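Octenoyl-CoA reductase/carboxylase (Streptomyces sp., PDB 4A0S) probably catalyses the NADPH-dependent reductive carboxylation of 2-octenoyl-CoA, supplying an extender unit for cinnabaramide polyketide biosynthesis. Local coordinates at residues A[28-33]-A[82-87]; A[223-228]-A[268-273]; A[236-241]-A[259-264]. All blocks are in the same frame, centred on the assembly; numbering follows the deposited sequence.

In the fold
Contact 1 belongs to the part of the chain that receives the acyl-CoA, whereas contacts 2 and 3 build one Rossmann-type nucleotide-binding fold. The centre of contact 1 lies about 32 Å from that of contact 2 and 31 Å from that of contact 3, and it touches neither; Ala82 nevertheless has its side chain about 12 Å from the bound NADP. Contacts 2 and 3 have centres about 11 Å apart and share a core, with Val224 CB 3.6 Å from Val241 CG2. In sequence, both helices of contact 3 fall between the two strands of contact 2. Contact 2 reaches the adenosine 2'-phosphate of NADP, while contact 3 joins two helices on one face of the same sheet.

Contact 1: A[28-33]-A[82-87]; sequences LHLRAE and AMFEPI. With CO8 (octanoyl-coenzyme A), chain E.
A Schellman motif closes helix 76-82, and its residues Ala82 and Phe84 rest against Leu30 of strand 24-31, in the catalytic part of this member of the medium-chain dehydrogenase/reductase family. The contact is apolar and buried, with no hydrogen bond across it. With CG beside its backbone N (chi1 -56°), Leu30 sends both methyls onto the helix end: CD2 sits 3.6 Å from Ala82 CA and 4.0 Å from Ala82 CB. The other branch reaches the aromatic ring, where Leu30 CD1 lies 4.1 Å from Phe84 CE1, approaching obliquely. Positive phi at Phe84 (55°) turns the chain out of the helix, yet the far end of its ring comes back toward the strand. Ser49 of helix 46-49 flanks both Leu30 and Phe84, and its hydroxyl bonds to Ala82 O. Arg31 pairs with Glu33 on its own segment, through NH2 and OE2 at 3.1 Å. Beyond the turn, the loop runs through the cis peptide before Pro86 into the octanoyl-CoA pocket, where Arg348 of the second subunit packs on Pro86 and Ile87. Ile87 meets the adenine with CG1, 3.6 Å from C8A of the CoA.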
loop_
_atom_site.group_PDB
_atom_site.type_symbol
_atom_site.label_atom_id
_atom_site.label_comp_id
_atom_site.label_asym_id
_atom_site.label_seq_id
_atom_site.Cartn_x
_atom_site.Cartn_y
_atom_site.Cartn_z
ATOM N N LEU A 28 -23.769 -30.642 -16.599
ATOM C CA LEU A 28 -23.966 -30.954 -15.207
ATOM C C LEU A 28 -24.729 -29.779 -14.657
ATOM O O LEU A 28 -24.264 -28.643 -14.741
ATOM C CB LEU A 28 -22.632 -31.094 -14.477
ATOM C CG LEU A 28 -22.752 -31.675 -13.066
ATOM C CD1 LEU A 28 -23.115 -33.180 -13.098
ATOM C CD2 LEU A 28 -21.472 -31.418 -12.306
ATOM N N HIS A 29 -25.915 -30.042 -14.117
ATOM C CA HIS A 29 -26.736 -28.948 -13.631
ATOM C C HIS A 29 -27.599 -29.343 -12.467
ATOM O O HIS A 29 -27.751 -30.530 -12.138
ATOM C CB HIS A 29 -27.621 -28.409 -14.755
ATOM C CG HIS A 29 -28.626 -29.397 -15.252
ATOM N ND1 HIS A 29 -28.301 -30.398 -16.143
ATOM C CD2 HIS A 29 -29.945 -29.539 -14.981
ATOM C CE1 HIS A 29 -29.382 -31.117 -16.397
ATOM N NE2 HIS A 29 -30.394 -30.615 -15.710
ATOM N N LEU A 30 -28.162 -28.317 -11.849
ATOM C CA LEU A 30 -29.162 -28.499 -10.824
ATOM C C LEU A 30 -30.490 -28.042 -11.383
ATOM O O LEU A 30 -30.546 -27.316 -12.393
ATOM C CB LEU A 30 -28.796 -27.688 -9.594
ATOM C CG LEU A 30 -27.412 -27.991 -9.015
ATOM C CD1 LEU A 30 -27.077 -26.885 -8.055
ATOM C CD2 LEU A 30 -27.371 -29.356 -8.345
ATOM N N ARG A 31 -31.553 -28.463 -10.708
ATOM C CA ARG A 31 -32.904 -28.148 -11.095
ATOM C C ARG A 31 -33.521 -27.314 -9.986
ATOM O O ARG A 31 -33.407 -27.656 -8.813
ATOM C CB ARG A 31 -33.700 -29.441 -11.298
ATOM C CG ARG A 31 -33.200 -30.318 -12.450
ATOM C CD ARG A 31 -33.553 -29.736 -13.818
ATOM N NE ARG A 31 -35.005 -29.677 -14.025
ATOM C CZ ARG A 31 -35.635 -28.729 -14.717
ATOM N NH1 ARG A 31 -34.951 -27.742 -15.281
ATOM N NH2 ARG A 31 -36.958 -28.765 -14.839
ATOM N N ALA A 32 -34.153 -26.204 -10.358
ATOM C CA ALA A 32 -34.763 -25.294 -9.389
ATOM C C ALA A 32 -35.744 -26.005 -8.467
ATOM O O ALA A 32 -35.830 -25.677 -7.278
ATOM C CB ALA A 32 -35.450 -24.134 -10.101
ATOM N N GLU A 33 -36.470 -26.968 -9.028
ATOM C CA GLU A 33 -37.458 -27.754 -8.292
ATOM C C GLU A 33 -36.844 -28.519 -7.128
ATOM O O GLU A 33 -37.551 -28.863 -6.183
ATOM C CB GLU A 33 -38.188 -28.715 -9.227
ATOM C CG GLU A 33 -37.261 -29.531 -10.149
ATOM C CD GLU A 33 -38.016 -30.439 -11.111
ATOM O OE1 GLU A 33 -38.954 -31.138 -10.668
ATOM O OE2 GLU A 33 -37.658 -30.466 -12.310
ATOM N N ALA A 82 -24.580 -27.934 -5.310
ATOM C CA ALA A 82 -25.323 -29.182 -5.367
ATOM C C ALA A 82 -25.965 -29.535 -4.029
ATOM O O ALA A 82 -26.870 -30.362 -3.965
ATOM C CB ALA A 82 -24.433 -30.289 -5.838
ATOM N N MET A 83 -25.469 -28.922 -2.959
ATOM C CA MET A 83 -26.078 -29.039 -1.637
ATOM C C MET A 83 -27.125 -27.958 -1.369
ATOM O O MET A 83 -27.777 -27.976 -0.318
ATOM C CB MET A 83 -25.003 -28.936 -0.559
ATOM C CG MET A 83 -24.070 -30.110 -0.482
ATOM S SD MET A 83 -22.708 -29.793 0.651
ATOM C CE MET A 83 -23.526 -29.478 2.186
ATOM N N PHE A 84 -27.265 -27.016 -2.305
ATOM C CA PHE A 84 -28.085 -25.802 -2.116
ATOM C C PHE A 84 -27.687 -24.988 -0.870
ATOM O O PHE A 84 -28.501 -24.274 -0.271
ATOM C CB PHE A 84 -29.587 -26.125 -2.177
ATOM C CG PHE A 84 -29.976 -26.957 -3.380
ATOM C CD1 PHE A 84 -30.124 -26.374 -4.636
ATOM C CD2 PHE A 84 -30.190 -28.335 -3.256
ATOM C CE1 PHE A 84 -30.477 -27.147 -5.758
ATOM C CE2 PHE A 84 -30.539 -29.113 -4.369
ATOM C CZ PHE A 84 -30.687 -28.513 -5.618
ATOM N N GLU A 85 -26.408 -25.080 -0.515
ATOM C CA GLU A 85 -25.847 -24.360 0.623
ATOM C C GLU A 85 -24.861 -23.245 0.236
ATOM O O GLU A 85 -24.202 -23.325 -0.799
ATOM C CB GLU A 85 -25.169 -25.334 1.568
ATOM C CG GLU A 85 -26.139 -26.223 2.292
ATOM C CD GLU A 85 -25.484 -26.945 3.436
ATOM O OE1 GLU A 85 -24.252 -26.809 3.591
ATOM O OE2 GLU A 85 -26.196 -27.637 4.189
ATOM N N PRO A 86 -24.786 -22.187 1.062
ATOM C CA PRO A 86 -25.675 -21.970 2.197
ATOM C C PRO A 86 -27.041 -21.497 1.720
ATOM O O PRO A 86 -28.006 -21.527 2.472
ATOM C CB PRO A 86 -24.976 -20.853 2.969
ATOM C CG PRO A 86 -24.292 -20.080 1.915
ATOM C CD PRO A 86 -23.778 -21.117 0.957
ATOM N N ILE A 87 -27.101 -21.057 0.469
ATOM C CA ILE A 87 -28.321 -20.579 -0.149
ATOM C C ILE A 87 -28.355 -21.162 -1.546
ATOM O O ILE A 87 -27.350 -21.108 -2.254
ATOM C CB ILE A 87 -28.320 -19.042 -0.275
ATOM C CG1 ILE A 87 -28.346 -18.370 1.104
ATOM C CG2 ILE A 87 -29.481 -18.571 -1.169
ATOM C CD1 ILE A 87 -27.624 -17.038 1.133
HETATM N N1A CO8 E . -34.014 -21.006 -0.357
HETATM C C2A CO8 E . -34.262 -19.946 -1.128
HETATM N N3A CO8 E . -33.784 -18.745 -0.822
HETATM C C4A CO8 E . -33.028 -18.590 0.288
HETATM C C5A CO8 E . -32.743 -19.669 1.117
HETATM C C6A CO8 E . -33.263 -20.912 0.768
HETATM N N6A CO8 E . -33.010 -21.982 1.528
HETATM N N7A CO8 E . -31.983 -19.229 2.121
HETATM C C8A CO8 E . -31.798 -17.920 1.937
HETATM N N9A CO8 E . -32.436 -17.531 0.822
HETATM C C1B CO8 E . -32.514 -16.171 0.221
HETATM C C2B CO8 E . -33.485 -15.277 0.999
HETATM O O2B CO8 E . -34.232 -14.447 0.081
HETATM C C3B CO8 E . -32.516 -14.441 1.831
HETATM O O3B CO8 E . -33.096 -13.191 2.173
HETATM P P3B CO8 E . -33.648 -13.063 3.690
HETATM O O7A CO8 E . -35.186 -12.542 3.568
HETATM O O8A CO8 E . -33.847 -14.564 4.337
HETATM O O9A CO8 E . -32.771 -12.226 4.533
HETATM C C4B CO8 E . -31.326 -14.254 0.897
HETATM O O4B CO8 E . -31.203 -15.520 0.232
HETATM C C5B CO8 E . -30.006 -14.118 1.666
HETATM O O5B CO8 E . -28.909 -14.081 0.730
HETATM P P1A CO8 E . -28.657 -12.732 -0.171
HETATM O O1A CO8 E . -27.326 -13.057 -1.103
HETATM O O2A CO8 E . -29.801 -12.354 -1.059
HETATM O O3A CO8 E . -28.410 -11.512 0.906
HETATM P P2A CO8 E . -27.005 -10.987 1.571
HETATM O O4A CO8 E . -27.335 -10.592 3.083
HETATM O O5A CO8 E . -26.351 -9.863 0.823
HETATM O O6A CO8 E . -26.024 -12.289 1.682
HETATM C CBP CO8 E . -23.936 -13.571 1.457
HETATM C CCP CO8 E . -24.613 -12.180 1.406
HETATM C CDP CO8 E . -23.924 -13.987 2.938
HETATM C CEP CO8 E . -22.492 -13.396 0.985
HETATM C CAP CO8 E . -24.727 -14.581 0.559
HETATM O OAP CO8 E . -24.975 -14.082 -0.795
HETATM C C9P CO8 E . -24.112 -16.007 0.509
HETATM O O9P CO8 E . -24.241 -16.754 1.487
HETATM N N8P CO8 E . -23.492 -16.367 -0.639
HETATM C C7P CO8 E . -22.938 -17.737 -0.855
HETATM C C6P CO8 E . -21.397 -17.861 -0.691
HETATM C C5P CO8 E . -21.083 -19.172 0.070
HETATM O O5P CO8 E . -21.491 -19.324 1.218
HETATM N N4P CO8 E . -20.506 -20.200 -0.549
HETATM C C3P CO8 E . -19.788 -20.260 -1.817
HETATM C C2P CO8 E . -18.353 -20.518 -1.334
HETATM S S1P CO8 E . -17.196 -19.216 -1.903
HETATM C "C1'" CO8 E . -16.449 -20.102 -3.187
HETATM O "O1'" CO8 E . -16.353 -21.343 -3.189
HETATM C "C2'" CO8 E . -15.999 -19.304 -4.217
HETATM C "C3'" CO8 E . -15.358 -19.799 -5.329
HETATM C "C4'" CO8 E . -14.902 -18.906 -6.306
HETATM C "C5'" CO8 E . -15.487 -17.503 -6.254
HETATM C "C6'" CO8 E . -14.951 -16.801 -7.521
HETATM C "C7'" CO8 E . -15.257 -15.332 -7.444
HETATM C "C8'" CO8 E . -14.837 -14.699 -8.773
#

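Contact 2: A[223-228]-A[268-273]; sequences IVLIWG and LVINRA. With NAP (NADP nicotinamide-adenine-dinucleotide phosphate), chain F.
Leu225 and Ile270 lie level on two parallel strands, 223-226 and 269-271, that are not direct neighbours: their CA atoms are 9.3 Å apart, too far for backbone pairing, because strand 247-252 runs between them in the Rossmann sheet. No hydrogen bond runs directly between the segments; side chains on one face of the sheet, and a water at the C-terminal ends of the strands, span the gap. At the strand centres the bridge is apolar and slight, Leu225 CD1 meeting Ile270 CD1 at 4.2 Å. At the C-terminal ends, where a Rossmann fold holds its dinucleotide, Trp227 and Arg272 take over. Arg272 NH2 comes within 3.8 Å of Trp227 CE3, at the six-membered ring; the guanidinium stands almost upright to the indole, the planes 81° apart. A bend at chi3 (75°) turns the arginine chain toward the 2'-phosphate of NADP, and phosphate oxygen O2X lies over one guanidinium face, 3.4 Å from Arg272 NH2. Water 1 sits at the guanidinium edge, in its plane. It accepts from Arg272 NH2 at 2.9 Å and from Gly228 N at 2.9 Å, and donates to NADP O2X at 2.9 Å, tying both segments to the phosphate. Arg272, with Ser253 and Lys257, is part of the NADP-binding site, and its positive charge near this phosphate is consistent with use of NADP over NAD. At Gly228 there is no room for a side chain, since a beta carbon would run into ribose O4B. Asn271 N-caps the short helix 272-275, its OD1 accepting from Ala273 N. Val251 of the intervening strand touches Leu225 and Trp227, while helix 316-325 packs along this face through Val325 on Leu225 and Thr318 on both Trp227 and Arg272.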
loop_
_atom_site.group_PDB
_atom_site.type_symbol
_atom_site.label_atom_id
_atom_site.label_comp_id
_atom_site.label_asym_id
_atom_site.label_seq_id
_atom_site.Cartn_x
_atom_site.Cartn_y
_atom_site.Cartn_z
ATOM N N ILE A 223 6.529 -16.654 6.386
ATOM C CA ILE A 223 6.067 -17.971 6.770
ATOM C C ILE A 223 4.562 -17.941 6.642
ATOM O O ILE A 223 3.911 -17.045 7.164
ATOM C CB ILE A 223 6.497 -18.302 8.198
ATOM C CG1 ILE A 223 8.017 -18.443 8.233
ATOM C CG2 ILE A 223 5.818 -19.582 8.666
ATOM C CD1 ILE A 223 8.632 -18.149 9.562
ATOM N N VAL A 224 4.009 -18.889 5.908
ATOM C CA VAL A 224 2.592 -18.859 5.631
ATOM C C VAL A 224 2.000 -20.159 6.101
ATOM O O VAL A 224 2.336 -21.231 5.591
ATOM C CB VAL A 224 2.292 -18.682 4.130
ATOM C CG1 VAL A 224 0.801 -18.616 3.900
ATOM C CG2 VAL A 224 2.970 -17.413 3.581
ATOM N N LEU A 225 1.113 -20.057 7.077
ATOM C CA LEU A 225 0.434 -21.219 7.581
ATOM C C LEU A 225 -0.747 -21.465 6.682
ATOM O O LEU A 225 -1.576 -20.583 6.473
ATOM C CB LEU A 225 -0.042 -20.980 8.997
ATOM C CG LEU A 225 -0.694 -22.178 9.680
ATOM C CD1 LEU A 225 0.354 -23.237 9.981
ATOM C CD2 LEU A 225 -1.370 -21.721 10.943
ATOM N N ILE A 226 -0.818 -22.660 6.126
ATOM C CA ILE A 226 -1.844 -22.942 5.157
ATOM C C ILE A 226 -2.751 -24.009 5.735
ATOM O O ILE A 226 -2.350 -25.157 5.883
ATOM C CB ILE A 226 -1.239 -23.419 3.829
ATOM C CG1 ILE A 226 -0.262 -22.360 3.299
ATOM C CG2 ILE A 226 -2.358 -23.721 2.809
ATOM C CD1 ILE A 226 0.694 -22.854 2.285
ATOM N N TRP A 227 -3.972 -23.612 6.062
ATOM C CA TRP A 227 -5.000 -24.560 6.456
ATOM C C TRP A 227 -5.494 -25.380 5.278
ATOM O O TRP A 227 -5.370 -24.961 4.122
ATOM C CB TRP A 227 -6.172 -23.816 7.058
ATOM C CG TRP A 227 -5.862 -23.217 8.358
ATOM C CD1 TRP A 227 -5.649 -21.891 8.622
ATOM C CD2 TRP A 227 -5.707 -23.904 9.595
ATOM N NE1 TRP A 227 -5.379 -21.712 9.943
ATOM C CE2 TRP A 227 -5.416 -22.929 10.575
ATOM C CE3 TRP A 227 -5.803 -25.250 9.983
ATOM C CZ2 TRP A 227 -5.213 -23.254 11.922
ATOM C CZ3 TRP A 227 -5.601 -25.575 11.317
ATOM C CH2 TRP A 227 -5.311 -24.579 12.273
ATOM N N GLY A 228 -6.084 -26.540 5.580
ATOM C CA GLY A 228 -6.648 -27.404 4.546
ATOM C C GLY A 228 -5.722 -27.454 3.353
ATOM O O GLY A 228 -6.158 -27.297 2.204
ATOM N N LEU A 268 7.232 -28.605 5.604
ATOM C CA LEU A 268 6.792 -28.275 6.947
ATOM C C LEU A 268 5.310 -28.532 7.021
ATOM O O LEU A 268 4.500 -27.856 6.376
ATOM C CB LEU A 268 7.103 -26.828 7.311
ATOM C CG LEU A 268 8.578 -26.441 7.193
ATOM C CD1 LEU A 268 8.713 -24.988 7.575
ATOM C CD2 LEU A 268 9.485 -27.341 8.045
ATOM N N VAL A 269 4.970 -29.555 7.787
ATOM C CA VAL A 269 3.618 -30.028 7.841
ATOM C C VAL A 269 3.208 -30.213 9.278
ATOM O O VAL A 269 3.961 -30.753 10.095
ATOM C CB VAL A 269 3.472 -31.359 7.084
ATOM C CG1 VAL A 269 2.019 -31.764 7.016
ATOM C CG2 VAL A 269 4.072 -31.219 5.696
ATOM N N ILE A 270 2.013 -29.721 9.577
ATOM C CA ILE A 270 1.395 -29.908 10.879
ATOM C C ILE A 270 0.143 -30.744 10.666
ATOM O O ILE A 270 -0.754 -30.341 9.932
ATOM C CB ILE A 270 1.025 -28.554 11.552
ATOM C CG1 ILE A 270 2.280 -27.758 11.922
ATOM C CG2 ILE A 270 0.172 -28.770 12.786
ATOM C CD1 ILE A 270 1.992 -26.318 12.394
ATOM N N ASN A 271 0.085 -31.919 11.287
ATOM C CA ASN A 271 -1.160 -32.662 11.284
ATOM C C ASN A 271 -2.043 -32.079 12.383
ATOM O O ASN A 271 -1.617 -31.967 13.527
ATOM C CB ASN A 271 -0.921 -34.158 11.490
ATOM C CG ASN A 271 -2.171 -34.975 11.245
ATOM O OD1 ASN A 271 -3.215 -34.742 11.870
ATOM N ND2 ASN A 271 -2.087 -35.931 10.311
ATOM N N ARG A 272 -3.271 -31.699 12.049
ATOM C CA ARG A 272 -4.115 -31.051 13.048
ATOM C C ARG A 272 -4.582 -31.949 14.203
ATOM O O ARG A 272 -5.097 -31.451 15.192
ATOM C CB ARG A 272 -5.271 -30.288 12.404
ATOM C CG ARG A 272 -6.315 -31.161 11.735
ATOM C CD ARG A 272 -7.660 -30.461 11.752
ATOM N NE ARG A 272 -7.717 -29.382 10.780
ATOM C CZ ARG A 272 -8.766 -28.582 10.603
ATOM N NH1 ARG A 272 -9.862 -28.735 11.340
ATOM N NH2 ARG A 272 -8.725 -27.633 9.673
ATOM N N ALA A 273 -4.389 -33.262 14.084
ATOM C CA ALA A 273 -4.574 -34.179 15.218
ATOM C C ALA A 273 -3.413 -34.068 16.217
ATOM O O ALA A 273 -3.599 -34.221 17.429
ATOM C CB ALA A 273 -4.704 -35.597 14.727
HETATM P PA NAP F . -11.016 -28.640 -1.098
HETATM O O1A NAP F . -10.185 -28.975 -2.392
HETATM O O2A NAP F . -12.030 -29.657 -0.667
HETATM O O5B NAP F . -9.984 -28.462 0.029
HETATM C C5B NAP F . -10.471 -28.013 1.278
HETATM C C4B NAP F . -9.489 -28.505 2.328
HETATM O O4B NAP F . -9.977 -27.997 3.578
HETATM C C3B NAP F . -9.443 -30.044 2.445
HETATM O O3B NAP F . -8.153 -30.425 2.013
HETATM C C2B NAP F . -9.491 -30.313 3.941
HETATM O O2B NAP F . -8.192 -30.300 4.530
HETATM C C1B NAP F . -10.242 -29.154 4.492
HETATM N N9A NAP F . -11.691 -29.462 4.409
HETATM C C8A NAP F . -12.356 -30.192 3.497
HETATM N N7A NAP F . -13.668 -30.189 3.766
HETATM C C5A NAP F . -13.814 -29.449 4.856
HETATM C C6A NAP F . -14.915 -29.115 5.605
HETATM N N6A NAP F . -16.122 -29.535 5.231
HETATM N N1A NAP F . -14.738 -28.345 6.667
HETATM C C2A NAP F . -13.534 -27.896 7.011
HETATM N N3A NAP F . -12.450 -28.213 6.339
HETATM C C4A NAP F . -12.577 -28.986 5.256
HETATM O O3 NAP F . -11.755 -27.228 -1.257
HETATM P PN NAP F . -11.015 -25.891 -1.756
HETATM O O1N NAP F . -11.297 -25.914 -3.300
HETATM O O2N NAP F . -9.588 -25.761 -1.288
HETATM O O5D NAP F . -12.004 -24.841 -1.074
HETATM C C5D NAP F . -11.894 -24.739 0.343
HETATM C C4D NAP F . -12.882 -23.679 0.739
HETATM O O4D NAP F . -12.493 -22.463 0.011
HETATM C C3D NAP F . -14.312 -23.984 0.289
HETATM O O3D NAP F . -15.111 -23.518 1.396
HETATM C C2D NAP F . -14.509 -23.121 -0.939
HETATM O O2D NAP F . -15.898 -22.760 -1.120
HETATM C C1D NAP F . -13.745 -21.897 -0.474
HETATM N N1N NAP F . -13.235 -21.259 -1.665
HETATM C C2N NAP F . -13.448 -19.902 -1.783
HETATM C C3N NAP F . -12.949 -19.316 -2.912
HETATM C C7N NAP F . -13.191 -17.863 -3.043
HETATM O O7N NAP F . -13.709 -17.202 -2.137
HETATM N N7N NAP F . -12.844 -17.403 -4.214
HETATM C C4N NAP F . -12.260 -20.034 -3.895
HETATM C C5N NAP F . -12.027 -21.393 -3.781
HETATM C C6N NAP F . -12.518 -22.012 -2.643
HETATM P P2B NAP F . -8.098 -30.972 5.990
HETATM O O1X NAP F . -6.478 -31.143 5.997
HETATM O O2X NAP F . -8.559 -29.933 7.131
HETATM O O3X NAP F . -8.920 -32.225 5.809
HETATM O O HOH W 1 -6.425 -28.127 7.946
#

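Contact 3: A[236-241]-A[259-264]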
loop_
_atom_site.group_PDB
_atom_site.type_symbol
_atom_site.label_atom_id
_atom_site.label_comp_id
_atom_site.label_asym_id
_atom_site.label_seq_id
_atom_site.Cartn_x
_atom_site.Cartn_y
_atom_site.Cartn_z
ATOM N N TYR A 236 -2.397 -24.833 -4.270
ATOM C CA TYR A 236 -1.801 -23.691 -4.975
ATOM C C TYR A 236 -1.144 -22.715 -4.045
ATOM O O TYR A 236 -0.082 -22.180 -4.371
ATOM C CB TYR A 236 -2.824 -22.992 -5.850
ATOM C CG TYR A 236 -3.242 -23.880 -6.982
ATOM C CD1 TYR A 236 -2.339 -24.222 -7.991
ATOM C CD2 TYR A 236 -4.532 -24.401 -7.040
ATOM C CE1 TYR A 236 -2.720 -25.067 -9.047
ATOM C CE2 TYR A 236 -4.924 -25.242 -8.080
ATOM C CZ TYR A 236 -4.013 -25.572 -9.070
ATOM O OH TYR A 236 -4.392 -26.389 -10.100
ATOM N N ALA A 237 -1.771 -22.490 -2.895
ATOM C CA ALA A 237 -1.205 -21.626 -1.869
ATOM C C ALA A 237 0.219 -22.079 -1.589
ATOM O O ALA A 237 1.146 -21.271 -1.578
ATOM C CB ALA A 237 -2.048 -21.675 -0.609
ATOM N N ILE A 238 0.398 -23.383 -1.404
ATOM C CA ILE A 238 1.739 -23.936 -1.180
ATOM C C ILE A 238 2.715 -23.499 -2.266
ATOM O O ILE A 238 3.842 -23.103 -1.983
ATOM C CB ILE A 238 1.710 -25.484 -1.119
ATOM C CG1 ILE A 238 1.110 -25.934 0.204
ATOM C CG2 ILE A 238 3.121 -26.069 -1.334
ATOM C CD1 ILE A 238 0.545 -27.347 0.160
ATOM N N GLN A 239 2.272 -23.572 -3.511
ATOM C CA GLN A 239 3.147 -23.276 -4.625
ATOM C C GLN A 239 3.483 -21.804 -4.708
ATOM O O GLN A 239 4.634 -21.444 -4.965
ATOM C CB GLN A 239 2.514 -23.747 -5.906
ATOM C CG GLN A 239 2.363 -25.240 -5.945
ATOM C CD GLN A 239 2.035 -25.671 -7.324
ATOM O OE1 GLN A 239 2.865 -25.559 -8.223
ATOM N NE2 GLN A 239 0.798 -26.078 -7.531
ATOM N N PHE A 240 2.491 -20.956 -4.482
ATOM C CA PHE A 240 2.738 -19.524 -4.475
ATOM C C PHE A 240 3.666 -19.145 -3.325
ATOM O O PHE A 240 4.547 -18.305 -3.497
ATOM C CB PHE A 240 1.445 -18.748 -4.379
ATOM C CG PHE A 240 0.585 -18.895 -5.580
ATOM C CD1 PHE A 240 1.130 -18.800 -6.859
ATOM C CD2 PHE A 240 -0.769 -19.147 -5.445
ATOM C CE1 PHE A 240 0.313 -18.950 -7.996
ATOM C CE2 PHE A 240 -1.573 -19.300 -6.566
ATOM C CZ PHE A 240 -1.031 -19.188 -7.834
ATOM N N VAL A 241 3.484 -19.783 -2.176
ATOM C CA VAL A 241 4.343 -19.500 -1.032
ATOM C C VAL A 241 5.775 -19.895 -1.387
ATOM O O VAL A 241 6.718 -19.090 -1.305
ATOM C CB VAL A 241 3.851 -20.195 0.237
ATOM C CG1 VAL A 241 4.854 -19.963 1.385
ATOM C CG2 VAL A 241 2.468 -19.650 0.630
ATOM N N ALA A 259 1.102 -36.336 2.704
ATOM C CA ALA A 259 1.827 -36.834 1.545
ATOM C C ALA A 259 1.579 -35.909 0.354
ATOM O O ALA A 259 2.511 -35.558 -0.378
ATOM C CB ALA A 259 1.423 -38.245 1.243
ATOM N N ALA A 260 0.322 -35.502 0.181
ATOM C CA ALA A 260 -0.054 -34.592 -0.905
ATOM C C ALA A 260 0.723 -33.283 -0.837
ATOM O O ALA A 260 1.324 -32.853 -1.829
ATOM C CB ALA A 260 -1.546 -34.332 -0.863
ATOM N N VAL A 261 0.738 -32.657 0.332
ATOM C CA VAL A 261 1.441 -31.370 0.468
ATOM C C VAL A 261 2.962 -31.541 0.375
ATOM O O VAL A 261 3.662 -30.642 -0.082
ATOM C CB VAL A 261 1.071 -30.590 1.758
ATOM C CG1 VAL A 261 -0.415 -30.279 1.809
ATOM C CG2 VAL A 261 1.492 -31.349 3.010
ATOM N N ARG A 262 3.480 -32.691 0.788
ATOM C CA ARG A 262 4.917 -32.903 0.651
ATOM C C ARG A 262 5.268 -33.044 -0.813
ATOM O O ARG A 262 6.299 -32.556 -1.253
ATOM C CB ARG A 262 5.371 -34.122 1.441
ATOM C CG ARG A 262 5.267 -33.901 2.899
ATOM C CD ARG A 262 5.900 -35.016 3.680
ATOM N NE ARG A 262 5.943 -34.610 5.069
ATOM C CZ ARG A 262 6.877 -33.819 5.584
ATOM N NH1 ARG A 262 7.865 -33.368 4.824
ATOM N NH2 ARG A 262 6.819 -33.476 6.866
ATOM N N ALA A 263 4.378 -33.681 -1.578
ATOM C CA ALA A 263 4.577 -33.855 -3.018
ATOM C C ALA A 263 4.594 -32.517 -3.750
ATOM O O ALA A 263 5.165 -32.400 -4.841
ATOM C CB ALA A 263 3.502 -34.777 -3.597
ATOM N N LEU A 264 3.957 -31.512 -3.147
ATOM C CA LEU A 264 4.026 -30.137 -3.628
ATOM C C LEU A 264 5.235 -29.389 -3.058
ATOM O O LEU A 264 5.414 -28.193 -3.302
ATOM C CB LEU A 264 2.743 -29.398 -3.254
ATOM C CG LEU A 264 1.444 -29.981 -3.813
ATOM C CD1 LEU A 264 0.266 -29.352 -3.091
ATOM C CD2 LEU A 264 1.323 -29.749 -5.289
#
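Ile238 of helix 232-243 reaches across to Val261 and Leu264 at the end of helix 255-263, joining the first two helices of the Rossmann fold on one face of its parallel sheet. The tight part lies at the tip of Ile238. Its CG1 lies beside the backbone N (chi1 -74°), which points CD1 toward Val261 and Leu264, and CD1 presses to 3.5 Å from Val261 CG1, closer than ordinary van der Waals contact. The same Ile238 CD1 meets Leu264 CD1 at 3.8 Å, and the isoleucine crosses each partner roughly at right angles. Its shorter branch lies against the end of the helix, with Ile238 CG2 3.7 Å from Leu264 O. Ile226 backs Ile238 from the sheet, as Ala250 and Val252 back Val261. Replacing Ile238 with alanine would probably leave a gap facing Val261 CG1 and Leu264 CD1, both of which would lose their partner on helix 232-243. On the solvent side of the second helix Ala259, Arg262 and Ala263 are exposed; Arg262 makes a salt bridge with Glu258 of its own helix. Contact is loosest at Gln239, whose amide is engaged elsewhere: NE2 donates to Val381 O and Ser235 O. Towards the other helix, Gln239 NE2 merely skirts Leu264 CD2, at 4.3 Å.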